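Local coordinates for protein regulator of nonsense transcripts 2 (PDB 4CEK) that acts in nonsense-mediated mRNA decay as the factor UPF2, its second MIF4G domain being an all-helical module that probably serves as a scaffold, at residues 120-125 / 155-160; 136-141 / 173-178; 127-132 / 163-168; 159-162 / 168-171; 193-198 / 227-232. All coordinates share one frame; numbering follows the deposited sequence.

Contact 1 of 5, residues 120-125 / 155-160; sequences AFLQQL and VRALFI
Leu122 and Leu125 of segment 120-125 meet Ala157 and Leu158 of segment 155-160 in a small apolar seam of the MIF4G domain, an all-helical fold of packed helices. The seam joins the C-terminal end of helix 110-124 to the last turn of helix 148-159. No hydrogen bond or charge pair spans it. The backbones come nearest at Leu122 and Ala157, whose CA atoms are 6.7 Å apart.

Leu122 can be followed outward. Its CB already faces the other helix, with Leu122 CB 4.4 Å from Ala157 CB. CG keeps the same distance, lying anti to the carbonyl carbon and beside the backbone N (chi1 -59°). The side chain thus lies broadside against the one Ala157 methyl, its two branches slightly the nearest. Leu122 CD2 lies 4.1 Å from Ala157 CB, and CD1 of Leu122 is 4.2 Å from the same Ala157 CB. The small alanine side chain lets the two backbones stay close here. Leu122 also touches Lys153 and Leu154, one turn earlier on helix 148-159.

The second pair lies one turn further along the first segment and is buried on both sides. Leu125 sends its side chain inward. Leu158 starts across the line of approach, yet its CD2 branch reaches the partner. Tyr172 of helix 169-179 touches both leucines, so this pair continues into a three-helix core. The two leucines meet through one methyl each, Leu125 CD1 and Leu158 CD2, 3.8 Å apart.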
# COMPACT_ATOMS: atom_id res chain seq x y z
N ALA A 120 -13.62 -6.94 -17.77
CA ALA A 120 -13.23 -8.33 -17.55
C ALA A 120 -11.93 -8.38 -16.78
O ALA A 120 -11.77 -9.16 -15.83
CB ALA A 120 -13.04 -9.07 -18.88
N PHE A 121 -10.98 -7.59 -17.26
CA PHE A 121 -9.62 -7.56 -16.72
C PHE A 121 -9.64 -7.17 -15.25
O PHE A 121 -9.08 -7.88 -14.42
CB PHE A 121 -8.76 -6.57 -17.51
CG PHE A 121 -7.40 -6.42 -16.98
CD1 PHE A 121 -6.41 -7.34 -17.31
CD2 PHE A 121 -7.09 -5.37 -16.11
CE1 PHE A 121 -5.12 -7.20 -16.79
CE2 PHE A 121 -5.80 -5.22 -15.61
CZ PHE A 121 -4.83 -6.14 -15.94
N LEU A 122 -10.30 -6.05 -14.94
CA LEU A 122 -10.39 -5.57 -13.56
C LEU A 122 -11.04 -6.62 -12.68
O LEU A 122 -10.55 -6.90 -11.59
CB LEU A 122 -11.16 -4.26 -13.45
CG LEU A 122 -10.63 -3.05 -14.25
CD1 LEU A 122 -11.50 -1.82 -13.99
CD2 LEU A 122 -9.17 -2.76 -13.97
N GLN A 123 -12.12 -7.23 -13.15
CA GLN A 123 -12.83 -8.23 -12.35
C GLN A 123 -12.00 -9.52 -12.11
O GLN A 123 -12.36 -10.32 -11.25
CB GLN A 123 -14.21 -8.53 -12.94
CG GLN A 123 -15.20 -7.38 -12.73
CD GLN A 123 -16.54 -7.54 -13.45
OE1 GLN A 123 -16.60 -7.60 -14.69
NE2 GLN A 123 -17.64 -7.59 -12.68
N GLN A 124 -10.89 -9.66 -12.82
CA GLN A 124 -9.99 -10.83 -12.70
C GLN A 124 -8.76 -10.57 -11.78
O GLN A 124 -8.13 -11.51 -11.29
CB GLN A 124 -9.56 -11.27 -14.13
CG GLN A 124 -8.16 -11.83 -14.32
CD GLN A 124 -7.05 -10.76 -14.52
OE1 GLN A 124 -5.87 -11.10 -14.59
NE2 GLN A 124 -7.43 -9.48 -14.62
N LEU A 125 -8.45 -9.29 -11.56
CA LEU A 125 -7.34 -8.89 -10.71
C LEU A 125 -7.29 -9.60 -9.36
O LEU A 125 -6.21 -10.05 -8.95
CB LEU A 125 -7.34 -7.36 -10.49
CG LEU A 125 -6.53 -6.58 -11.52
CD1 LEU A 125 -6.58 -5.08 -11.24
CD2 LEU A 125 -5.11 -7.13 -11.56
N VAL A 155 -6.45 2.32 -11.38
CA VAL A 155 -6.14 2.96 -10.10
C VAL A 155 -7.30 2.80 -9.12
O VAL A 155 -7.10 2.41 -7.97
CB VAL A 155 -5.82 4.45 -10.32
CG1 VAL A 155 -5.94 5.21 -9.01
CG2 VAL A 155 -4.43 4.64 -10.91
N ARG A 156 -8.51 3.01 -9.59
CA ARG A 156 -9.66 2.97 -8.72
C ARG A 156 -10.01 1.55 -8.29
O ARG A 156 -10.46 1.32 -7.17
CB ARG A 156 -10.85 3.65 -9.38
CG ARG A 156 -10.67 5.15 -9.54
CD ARG A 156 -11.81 5.77 -10.34
NE ARG A 156 -11.44 7.08 -10.89
CZ ARG A 156 -12.29 7.96 -11.42
NH1 ARG A 156 -13.58 7.72 -11.50
NH2 ARG A 156 -11.82 9.11 -11.88
N ALA A 157 -9.80 0.58 -9.18
CA ALA A 157 -10.01 -0.83 -8.82
C ALA A 157 -8.94 -1.31 -7.85
O ALA A 157 -9.24 -2.07 -6.95
CB ALA A 157 -10.05 -1.73 -10.05
N LEU A 158 -7.70 -0.88 -8.04
CA LEU A 158 -6.64 -1.18 -7.07
C LEU A 158 -6.98 -0.59 -5.68
O LEU A 158 -6.80 -1.26 -4.68
CB LEU A 158 -5.31 -0.66 -7.56
CG LEU A 158 -4.84 -1.25 -8.89
CD1 LEU A 158 -3.45 -0.76 -9.22
CD2 LEU A 158 -4.86 -2.77 -8.78
N PHE A 159 -7.54 0.62 -5.63
CA PHE A 159 -7.75 1.32 -4.36
C PHE A 159 -8.89 0.69 -3.54
O PHE A 159 -8.86 0.71 -2.30
CB PHE A 159 -8.03 2.81 -4.61
CG PHE A 159 -8.34 3.60 -3.37
CD1 PHE A 159 -7.32 4.08 -2.56
CD2 PHE A 159 -9.65 3.88 -3.02
CE1 PHE A 159 -7.59 4.83 -1.42
CE2 PHE A 159 -9.94 4.62 -1.89
CZ PHE A 159 -8.90 5.11 -1.08
N ILE A 160 -9.90 0.15 -4.22
CA ILE A 160 -11.00 -0.49 -3.49
C ILE A 160 -10.76 -1.98 -3.23
O ILE A 160 -11.73 -2.68 -3.02
CB ILE A 160 -12.41 -0.30 -4.13
CG1 ILE A 160 -12.49 -0.91 -5.53
CG2 ILE A 160 -12.80 1.18 -4.17
CD1 ILE A 160 -13.84 -0.73 -6.18

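Contact 2 of 5, residues 136-141 / 173-178; sequences KAAMDF and ARLVAT
Ala138 CB is the central atom of this contact, with Leu175 and Thr178 of the facing helix set against it. Leu175 CD1 comes closest, at 3.5 Å from Ala138 CB. The same Leu175 methyl lies 3.6 Å from Ala138 CA, so it presses on the backbone as well as on the side chain. Thr178 adds its methyl, with CG2 at 4.1 Å from Ala138 CB. Ala137 gives a lesser touch to Leu175 CD1. All four residues are buried.

The torsions explain which branches meet. Leu175 CG is anti to the backbone N (chi1 -170°), which brings it nearer the facing helix, and chi2 (54°) turns CD1 onto the alanine. In Thr178 the methyl takes that anti place, while OG1 turns back to its own helix. Thr178 OG1 donates to Arg174 O at 2.7 Å, from above the carbonyl plane. That oxygen also receives Thr178 N, so two donors hold it. The hydroxyl is satisfied within its helix, and the threonine presents carbon to the interface.

Helices 131-144 and 169-179 cross at -43°, with axes 9.7 Å apart at these segments. Arg174 also forms a salt bridge with Asp135 of helix 131-144. Helix 110-124 packs on Ala137 through Phe121, and helix 148-159 reaches Val176 through Leu158.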
# COMPACT_ATOMS: atom_id res chain seq x y z
N LYS A 136 1.84 -11.15 -15.65
CA LYS A 136 1.04 -11.33 -16.88
C LYS A 136 -0.01 -10.25 -17.03
O LYS A 136 -0.21 -9.70 -18.12
CB LYS A 136 0.36 -12.71 -16.91
CG LYS A 136 1.24 -13.81 -17.47
CD LYS A 136 0.67 -15.21 -17.22
CE LYS A 136 1.62 -16.32 -17.69
NZ LYS A 136 1.81 -17.39 -16.67
N ALA A 137 -0.69 -9.95 -15.92
CA ALA A 137 -1.72 -8.91 -15.90
C ALA A 137 -1.15 -7.56 -16.34
O ALA A 137 -1.81 -6.81 -17.08
CB ALA A 137 -2.33 -8.82 -14.50
N ALA A 138 0.06 -7.27 -15.89
CA ALA A 138 0.77 -6.07 -16.30
C ALA A 138 1.07 -6.06 -17.81
O ALA A 138 0.93 -5.02 -18.45
CB ALA A 138 2.07 -5.93 -15.51
N MET A 139 1.49 -7.19 -18.37
CA MET A 139 1.80 -7.23 -19.81
C MET A 139 0.51 -7.06 -20.60
O MET A 139 0.44 -6.27 -21.55
CB MET A 139 2.53 -8.52 -20.19
CG MET A 139 4.01 -8.50 -19.79
SD MET A 139 4.97 -10.04 -20.01
CE MET A 139 4.21 -11.15 -18.83
N ASP A 140 -0.54 -7.75 -20.17
CA ASP A 140 -1.84 -7.67 -20.81
C ASP A 140 -2.38 -6.24 -20.83
O ASP A 140 -2.86 -5.75 -21.85
CB ASP A 140 -2.82 -8.63 -20.10
CG ASP A 140 -4.18 -8.70 -20.75
OD1 ASP A 140 -4.30 -8.28 -21.92
OD2 ASP A 140 -5.14 -9.20 -20.11
N PHE A 141 -2.30 -5.56 -19.69
CA PHE A 141 -2.82 -4.19 -19.58
C PHE A 141 -1.99 -3.24 -20.45
O PHE A 141 -2.52 -2.40 -21.17
CB PHE A 141 -2.79 -3.72 -18.12
CG PHE A 141 -3.45 -2.41 -17.93
CD1 PHE A 141 -2.73 -1.26 -18.10
CD2 PHE A 141 -4.80 -2.32 -17.67
CE1 PHE A 141 -3.34 -0.01 -17.98
CE2 PHE A 141 -5.42 -1.09 -17.55
CZ PHE A 141 -4.68 0.08 -17.70
N ALA A 173 0.69 -3.99 -5.27
CA ALA A 173 1.86 -3.13 -5.28
C ALA A 173 2.85 -3.50 -6.39
O ALA A 173 3.50 -2.62 -6.96
CB ALA A 173 2.56 -3.13 -3.92
N ARG A 174 3.04 -4.79 -6.64
CA ARG A 174 3.97 -5.22 -7.71
C ARG A 174 3.51 -4.72 -9.09
O ARG A 174 4.31 -4.20 -9.86
CB ARG A 174 4.14 -6.75 -7.75
CG ARG A 174 5.47 -7.18 -8.37
CD ARG A 174 5.64 -8.68 -8.36
NE ARG A 174 6.40 -9.18 -9.52
CZ ARG A 174 7.73 -9.31 -9.60
NH1 ARG A 174 8.51 -8.98 -8.58
NH2 ARG A 174 8.28 -9.77 -10.71
N LEU A 175 2.22 -4.88 -9.37
CA LEU A 175 1.59 -4.36 -10.59
C LEU A 175 1.96 -2.89 -10.77
O LEU A 175 2.57 -2.52 -11.77
CB LEU A 175 0.06 -4.50 -10.50
CG LEU A 175 -0.74 -4.23 -11.79
CD1 LEU A 175 -0.24 -5.09 -12.96
CD2 LEU A 175 -2.20 -4.50 -11.52
N VAL A 176 1.64 -2.07 -9.75
CA VAL A 176 1.85 -0.64 -9.82
C VAL A 176 3.31 -0.33 -10.10
O VAL A 176 3.61 0.48 -10.96
CB VAL A 176 1.38 0.06 -8.54
CG1 VAL A 176 1.90 1.49 -8.50
CG2 VAL A 176 -0.15 0.01 -8.44
N ALA A 177 4.23 -1.00 -9.41
CA ALA A 177 5.65 -0.69 -9.57
C ALA A 177 6.17 -1.18 -10.92
O ALA A 177 7.16 -0.67 -11.45
CB ALA A 177 6.44 -1.30 -8.44
N THR A 178 5.53 -2.22 -11.45
CA THR A 178 5.94 -2.79 -12.73
C THR A 178 5.47 -1.89 -13.91
O THR A 178 6.17 -1.74 -14.89
CB THR A 178 5.38 -4.21 -12.89
OG1 THR A 178 5.91 -5.06 -11.85
CG2 THR A 178 5.77 -4.77 -14.23

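Contact 3 of 5, residues 127-132 / 163-168; sequences NCVNRD and RQRLDL
Val129 CG1 meets three side chains of segment 163-168: Arg165, Asp167 and Leu168. The valine and arginine side chains cross at about a right angle. The methyl comes to the edge of the guanidinium, in its plane, with Val129 CG1 at 3.4 Å from Arg165 NH2. Asp167 OD2 lies 3.9 Å from the same Val129 methyl, and the two side chains cross at a slant. Leu168 supplies the apolar part, its CD2 3.9 Å from Val129 CG1.

The arginine and aspartate hold each other. Arg165 grips the carboxylate side-on, NE to OD1 and NH2 to OD2. The Arg165 NH2 to Asp167 OD2 bond is a 2.9 Å salt bridge and nearly straight, at 170°. Bends at chi2 and chi3 fold the arginine chain back onto Asp167. Leu168 CG lies 3.6 Å above one face of the Arg165 guanidinium, toward its rim. Asp167 at the edge and Leu168 over a face probably fix this flat group, with Val129 also at its edge.

Arg165 NH1 also donates to Pro126 O, which ties the two loops by a polar bond beside the valine. Asn130 caps the start of helix 131-144 through Leu133 N. The contact therefore joins the turn between helices 110-124 and 131-144 to the loop that connects helices 148-159 and 169-179.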
# COMPACT_ATOMS: atom_id res chain seq x y z
N ASN A 127 -7.96 -12.42 -8.63
CA ASN A 127 -7.47 -13.80 -8.79
C ASN A 127 -5.99 -13.89 -9.05
O ASN A 127 -5.47 -14.98 -9.09
CB ASN A 127 -8.20 -14.52 -9.93
CG ASN A 127 -9.70 -14.62 -9.70
OD1 ASN A 127 -10.18 -14.39 -8.60
ND2 ASN A 127 -10.42 -14.96 -10.73
N CYS A 128 -5.31 -12.76 -9.23
CA CYS A 128 -3.87 -12.79 -9.55
C CYS A 128 -3.07 -12.91 -8.27
O CYS A 128 -2.38 -12.00 -7.86
CB CYS A 128 -3.44 -11.57 -10.37
SG CYS A 128 -4.25 -11.48 -12.00
N VAL A 129 -3.17 -14.08 -7.65
CA VAL A 129 -2.55 -14.35 -6.36
C VAL A 129 -1.12 -14.96 -6.42
O VAL A 129 -0.65 -15.48 -5.42
CB VAL A 129 -3.49 -15.20 -5.45
CG1 VAL A 129 -4.75 -14.43 -5.13
CG2 VAL A 129 -3.88 -16.52 -6.12
N ASN A 130 -0.40 -14.87 -7.54
CA ASN A 130 1.07 -15.13 -7.49
C ASN A 130 1.88 -14.22 -8.40
O ASN A 130 1.32 -13.47 -9.18
CB ASN A 130 1.44 -16.61 -7.73
CG ASN A 130 1.15 -17.11 -9.17
OD1 ASN A 130 0.66 -16.39 -10.04
ND2 ASN A 130 1.47 -18.36 -9.40
N ARG A 131 3.20 -14.27 -8.25
CA ARG A 131 4.13 -13.44 -8.97
C ARG A 131 3.97 -13.54 -10.50
O ARG A 131 3.94 -12.53 -11.20
CB ARG A 131 5.55 -13.85 -8.56
CG ARG A 131 6.67 -13.00 -9.10
CD ARG A 131 8.00 -13.75 -9.08
NE ARG A 131 9.13 -12.88 -9.44
CZ ARG A 131 10.40 -13.28 -9.51
NH1 ARG A 131 10.73 -14.56 -9.25
NH2 ARG A 131 11.34 -12.40 -9.84
N ASP A 132 3.85 -14.76 -11.02
CA ASP A 132 3.68 -14.94 -12.47
C ASP A 132 2.34 -14.41 -12.94
O ASP A 132 2.29 -13.68 -13.94
CB ASP A 132 3.87 -16.42 -12.87
CG ASP A 132 5.28 -16.94 -12.57
OD1 ASP A 132 6.27 -16.18 -12.65
OD2 ASP A 132 5.40 -18.13 -12.23
N ARG A 163 -10.94 -5.27 2.39
CA ARG A 163 -10.16 -5.54 3.62
C ARG A 163 -9.94 -7.03 3.90
O ARG A 163 -8.97 -7.42 4.55
CB ARG A 163 -10.80 -4.88 4.86
CG ARG A 163 -12.11 -5.51 5.34
CD ARG A 163 -12.65 -4.85 6.61
NE ARG A 163 -14.09 -5.11 6.77
CZ ARG A 163 -15.07 -4.25 6.49
NH1 ARG A 163 -14.82 -3.01 6.04
NH2 ARG A 163 -16.33 -4.62 6.67
N GLN A 164 -10.85 -7.86 3.40
CA GLN A 164 -10.84 -9.30 3.59
C GLN A 164 -9.87 -10.02 2.62
O GLN A 164 -9.70 -11.25 2.71
CB GLN A 164 -12.27 -9.85 3.43
CG GLN A 164 -13.40 -8.89 3.88
CD GLN A 164 -14.00 -8.07 2.72
OE1 GLN A 164 -14.11 -8.55 1.59
NE2 GLN A 164 -14.39 -6.82 3.01
N ARG A 165 -9.22 -9.26 1.74
CA ARG A 165 -8.20 -9.77 0.83
C ARG A 165 -6.87 -9.03 1.01
O ARG A 165 -6.27 -8.58 0.06
CB ARG A 165 -8.65 -9.63 -0.63
CG ARG A 165 -9.92 -10.42 -1.00
CD ARG A 165 -9.74 -11.94 -0.91
NE ARG A 165 -8.53 -12.42 -1.57
CZ ARG A 165 -8.42 -12.63 -2.88
NH1 ARG A 165 -9.45 -12.41 -3.70
NH2 ARG A 165 -7.27 -13.07 -3.37
N LEU A 166 -6.41 -8.96 2.24
CA LEU A 166 -5.08 -8.45 2.53
C LEU A 166 -3.99 -9.11 1.72
O LEU A 166 -2.92 -8.52 1.51
CB LEU A 166 -4.73 -8.65 4.01
CG LEU A 166 -5.50 -7.82 5.06
CD1 LEU A 166 -4.76 -7.86 6.40
CD2 LEU A 166 -5.76 -6.39 4.55
N ASP A 167 -4.23 -10.36 1.31
CA ASP A 167 -3.25 -11.15 0.53
C ASP A 167 -2.92 -10.55 -0.85
O ASP A 167 -1.85 -10.80 -1.40
CB ASP A 167 -3.75 -12.59 0.35
CG ASP A 167 -5.11 -12.67 -0.38
OD1 ASP A 167 -6.08 -12.00 0.07
OD2 ASP A 167 -5.21 -13.39 -1.39
N LEU A 168 -3.86 -9.77 -1.38
CA LEU A 168 -3.67 -9.07 -2.67
C LEU A 168 -2.69 -7.88 -2.62
O LEU A 168 -1.98 -7.61 -3.58
CB LEU A 168 -5.01 -8.58 -3.20
CG LEU A 168 -6.01 -9.68 -3.57
CD1 LEU A 168 -7.33 -9.05 -4.02
CD2 LEU A 168 -5.43 -10.58 -4.64

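Contact 4 of 5, residues 159-162 / 168-171; sequences FIVP and LLPF
Val161 packs against Leu168 and Leu169 where the chain turns between two consecutive helices of the all-helical MIF4G domain. Helix 148-159 has just ended, and Ile160 is the first residue to leave its helical path. The second segment leads into helix 169-179. Five residues separate the two segments, so this is a short-range closure of the connecting loop.

The looser part lies at Pro162, which is partly exposed. It sits at the fringe, its side chain no nearer than 5.0 Å to the second segment.

The tight part is wholly apolar and buried. Val161 directs its CB toward the second segment and splits its two methyls between two leucines. Val161 CG1 lies 4.1 Å from Leu168 CB and 4.2 Å from Leu168 CD1. These two side chains pass each other in opposite directions, so the valine methyl lies alongside the leucine chain. Phe219 of helix 210-225 touches both Val161 and Leu169, closing this part of the core.

On the other branch, the valine and Leu169 chains meet at a slant. This is the closest approach of the contact, Val161 CG2 to Leu169 CD2, at 3.9 Å.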
# COMPACT_ATOMS: atom_id res chain seq x y z
N PHE A 159 -7.54 0.62 -5.63
CA PHE A 159 -7.75 1.32 -4.36
C PHE A 159 -8.89 0.69 -3.54
O PHE A 159 -8.86 0.71 -2.30
CB PHE A 159 -8.03 2.81 -4.61
CG PHE A 159 -8.34 3.60 -3.37
CD1 PHE A 159 -7.32 4.08 -2.56
CD2 PHE A 159 -9.65 3.88 -3.02
CE1 PHE A 159 -7.59 4.83 -1.42
CE2 PHE A 159 -9.94 4.62 -1.89
CZ PHE A 159 -8.90 5.11 -1.08
N ILE A 160 -9.90 0.15 -4.22
CA ILE A 160 -11.00 -0.49 -3.49
C ILE A 160 -10.76 -1.98 -3.23
O ILE A 160 -11.73 -2.68 -3.02
CB ILE A 160 -12.41 -0.30 -4.13
CG1 ILE A 160 -12.49 -0.91 -5.53
CG2 ILE A 160 -12.80 1.18 -4.17
CD1 ILE A 160 -13.84 -0.73 -6.18
N VAL A 161 -9.52 -2.46 -3.23
CA VAL A 161 -9.23 -3.79 -2.65
C VAL A 161 -10.06 -3.99 -1.38
O VAL A 161 -10.06 -3.13 -0.51
CB VAL A 161 -7.77 -4.02 -2.19
CG1 VAL A 161 -7.05 -4.98 -3.09
CG2 VAL A 161 -6.99 -2.73 -2.01
N PRO A 162 -10.78 -5.11 -1.28
CA PRO A 162 -11.49 -5.36 -0.01
C PRO A 162 -10.56 -5.70 1.19
O PRO A 162 -9.51 -6.33 1.01
CB PRO A 162 -12.39 -6.54 -0.35
CG PRO A 162 -11.68 -7.25 -1.46
CD PRO A 162 -10.99 -6.18 -2.27
N LEU A 168 -3.86 -9.77 -1.38
CA LEU A 168 -3.67 -9.07 -2.67
C LEU A 168 -2.69 -7.88 -2.62
O LEU A 168 -1.98 -7.61 -3.58
CB LEU A 168 -5.01 -8.58 -3.20
CG LEU A 168 -6.01 -9.68 -3.57
CD1 LEU A 168 -7.33 -9.05 -4.02
CD2 LEU A 168 -5.43 -10.58 -4.64
N LEU A 169 -2.59 -7.22 -1.48
CA LEU A 169 -1.79 -5.99 -1.42
C LEU A 169 -0.40 -6.09 -2.00
O LEU A 169 0.05 -5.16 -2.64
CB LEU A 169 -1.69 -5.48 0.03
CG LEU A 169 -3.03 -5.11 0.65
CD1 LEU A 169 -2.87 -4.61 2.08
CD2 LEU A 169 -3.77 -4.15 -0.24
N PRO A 170 0.33 -7.19 -1.72
CA PRO A 170 1.70 -7.22 -2.26
C PRO A 170 1.72 -7.34 -3.79
O PRO A 170 2.65 -6.86 -4.46
CB PRO A 170 2.31 -8.50 -1.66
CG PRO A 170 1.45 -8.83 -0.49
CD PRO A 170 0.09 -8.27 -0.75
N PHE A 171 0.71 -8.03 -4.33
CA PHE A 171 0.64 -8.25 -5.78
C PHE A 171 0.21 -6.93 -6.45
O PHE A 171 0.87 -6.44 -7.41
CB PHE A 171 -0.27 -9.46 -6.07
CG PHE A 171 0.22 -10.73 -5.39
CD1 PHE A 171 1.44 -11.31 -5.75
CD2 PHE A 171 -0.50 -11.31 -4.34
CE1 PHE A 171 1.93 -12.44 -5.07
CE2 PHE A 171 -0.02 -12.44 -3.66
CZ PHE A 171 1.18 -13.01 -4.04

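Contact 5 of 5, residues 193-198 / 227-232; sequences MLRGDF and KMFTKN
The backbones stay well apart here, with Arg195 CA and Phe229 CA 9.7 Å from each other as the nearest pair, so the long Phe229 side chain has to bridge the gap. Segment 193-198 is helical throughout. Segment 227-232 runs from the turn after helix 210-225 into the first residues of helix 231-243.

Phe229 carries the whole second side of the contact. Its CG is anti to the carbonyl carbon and beside the backbone N (chi1 -80°). This sends the ring tip to helix 185-203. The ring arrives edge first. Arg195 CG lies at that edge, in the ring plane, 3.8 Å from Phe229 CE1. Next to it, Leu194 CB is 4.1 Å from Phe229 CZ, also near the ring plane. Two adjacent ring carbons thus meet two consecutive residues of one helix, each close to its backbone.

The arginine and phenylalanine side chains are set aslant. The planes of guanidinium and ring are 76° apart, so the two flat groups do not stack. It is the aliphatic part of Arg195 that meets the ring. The chain bends only beyond CG, at chi3.

The turn is shaped at both ends. Lys227, with positive phi, closes the preceding helix in a Schellman motif. Thr230 is the N-cap of the next helix, its OG1 accepting from Asp233 N. Phe229 lies between these two features and is also touched by Leu223 and Thr224 of helix 210-225.

No polar bond crosses between the segments. Their attachment therefore rests on burying the phenylalanine edge against aliphatic carbon, rather than on charge or on the aromatic face.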
# COMPACT_ATOMS: atom_id res chain seq x y z
N MET A 193 -4.19 9.04 -3.51
CA MET A 193 -5.41 8.53 -2.86
C MET A 193 -5.11 7.91 -1.47
O MET A 193 -5.85 8.10 -0.51
CB MET A 193 -6.09 7.49 -3.76
CG MET A 193 -6.70 8.07 -5.04
SD MET A 193 -7.65 6.83 -5.95
CE MET A 193 -6.31 5.95 -6.75
N LEU A 194 -4.00 7.16 -1.39
CA LEU A 194 -3.66 6.42 -0.19
C LEU A 194 -3.22 7.41 0.87
O LEU A 194 -3.66 7.32 2.00
CB LEU A 194 -2.57 5.38 -0.49
CG LEU A 194 -3.03 4.08 -1.14
CD1 LEU A 194 -1.85 3.17 -1.50
CD2 LEU A 194 -3.97 3.33 -0.22
N ARG A 195 -2.42 8.41 0.49
CA ARG A 195 -2.08 9.52 1.40
C ARG A 195 -3.28 10.25 1.99
O ARG A 195 -3.28 10.56 3.19
CB ARG A 195 -1.23 10.59 0.69
CG ARG A 195 0.25 10.29 0.62
CD ARG A 195 1.08 11.55 0.40
NE ARG A 195 0.56 12.32 -0.73
CZ ARG A 195 0.84 12.09 -2.01
NH1 ARG A 195 1.69 11.12 -2.38
NH2 ARG A 195 0.27 12.87 -2.92
N GLY A 196 -4.25 10.61 1.15
CA GLY A 196 -5.45 11.32 1.61
C GLY A 196 -6.28 10.49 2.56
O GLY A 196 -6.76 10.99 3.58
N ASP A 197 -6.40 9.21 2.30
CA ASP A 197 -7.16 8.31 3.18
C ASP A 197 -6.42 8.12 4.52
O ASP A 197 -7.04 8.13 5.60
CB ASP A 197 -7.39 7.00 2.48
CG ASP A 197 -8.60 6.28 2.96
OD1 ASP A 197 -9.45 6.87 3.62
OD2 ASP A 197 -8.67 5.08 2.71
N PHE A 198 -5.08 8.06 4.46
CA PHE A 198 -4.27 8.01 5.65
C PHE A 198 -4.53 9.23 6.54
O PHE A 198 -4.82 9.07 7.72
CB PHE A 198 -2.79 7.91 5.31
CG PHE A 198 -1.88 7.85 6.52
CD1 PHE A 198 -1.69 6.67 7.20
CD2 PHE A 198 -1.27 8.98 6.99
CE1 PHE A 198 -0.85 6.60 8.30
CE2 PHE A 198 -0.44 8.95 8.11
CZ PHE A 198 -0.23 7.74 8.76
N LYS A 227 9.34 1.07 -3.40
CA LYS A 227 9.81 2.43 -3.63
C LYS A 227 8.81 3.27 -4.42
O LYS A 227 9.22 4.20 -5.09
CB LYS A 227 11.16 2.45 -4.37
CG LYS A 227 12.22 1.53 -3.78
CD LYS A 227 13.51 1.57 -4.58
CE LYS A 227 14.46 0.44 -4.18
NZ LYS A 227 15.47 0.08 -5.23
N MET A 228 7.51 2.93 -4.38
CA MET A 228 6.48 3.82 -4.91
C MET A 228 6.16 4.94 -3.92
O MET A 228 5.85 6.02 -4.33
CB MET A 228 5.23 3.06 -5.29
CG MET A 228 5.45 2.06 -6.42
SD MET A 228 6.00 2.78 -8.02
CE MET A 228 7.79 2.62 -7.98
N PHE A 229 6.23 4.67 -2.62
CA PHE A 229 6.37 5.71 -1.59
C PHE A 229 7.84 5.74 -1.27
O PHE A 229 8.48 4.70 -1.29
CB PHE A 229 5.61 5.39 -0.33
CG PHE A 229 4.16 5.69 -0.43
CD1 PHE A 229 3.68 6.94 -0.10
CD2 PHE A 229 3.27 4.73 -0.86
CE1 PHE A 229 2.32 7.22 -0.18
CE2 PHE A 229 1.91 5.02 -0.96
CZ PHE A 229 1.44 6.26 -0.61
N THR A 230 8.39 6.93 -1.04
CA THR A 230 9.79 7.06 -0.69
C THR A 230 9.85 6.82 0.81
O THR A 230 8.80 6.88 1.49
CB THR A 230 10.34 8.49 -0.97
OG1 THR A 230 9.54 9.42 -0.26
CG2 THR A 230 10.38 8.86 -2.49
N LYS A 231 11.07 6.60 1.31
CA LYS A 231 11.32 6.36 2.74
C LYS A 231 10.87 7.55 3.54
O LYS A 231 10.23 7.41 4.59
CB LYS A 231 12.81 6.10 2.98
CG LYS A 231 13.22 4.74 2.43
CD LYS A 231 14.72 4.58 2.22
CE LYS A 231 15.01 3.22 1.62
NZ LYS A 231 14.88 3.27 0.13
N ASN A 232 11.17 8.72 3.00
CA ASN A 232 10.79 9.99 3.63
C ASN A 232 9.28 10.13 3.72
O ASN A 232 8.79 10.58 4.74
CB ASN A 232 11.41 11.15 2.84
CG ASN A 232 11.32 12.47 3.58
OD1 ASN A 232 11.87 12.60 4.65
ND2 ASN A 232 10.66 13.46 2.98

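How the contacts relate
From the N terminus, contact 1 opens on helix 110-124, contact 3 on the turn after it and contact 2 on helix 131-144. They close in the order 1, 3, 2, on helix 148-159, the next loop and helix 169-179. Contact 1 therefore crosses both others, while contacts 2 and 3 also cross. Contact 4 is nested inside the loop closed by contact 2. It begins where contact 1 ends and shares Leu168 with contact 3. Contact 5 follows in series, tying helix 185-203 to the turn before helix 231-243. Phe159 touches Leu194, and Met228 touches Ala177, so contact 5 continues the same core.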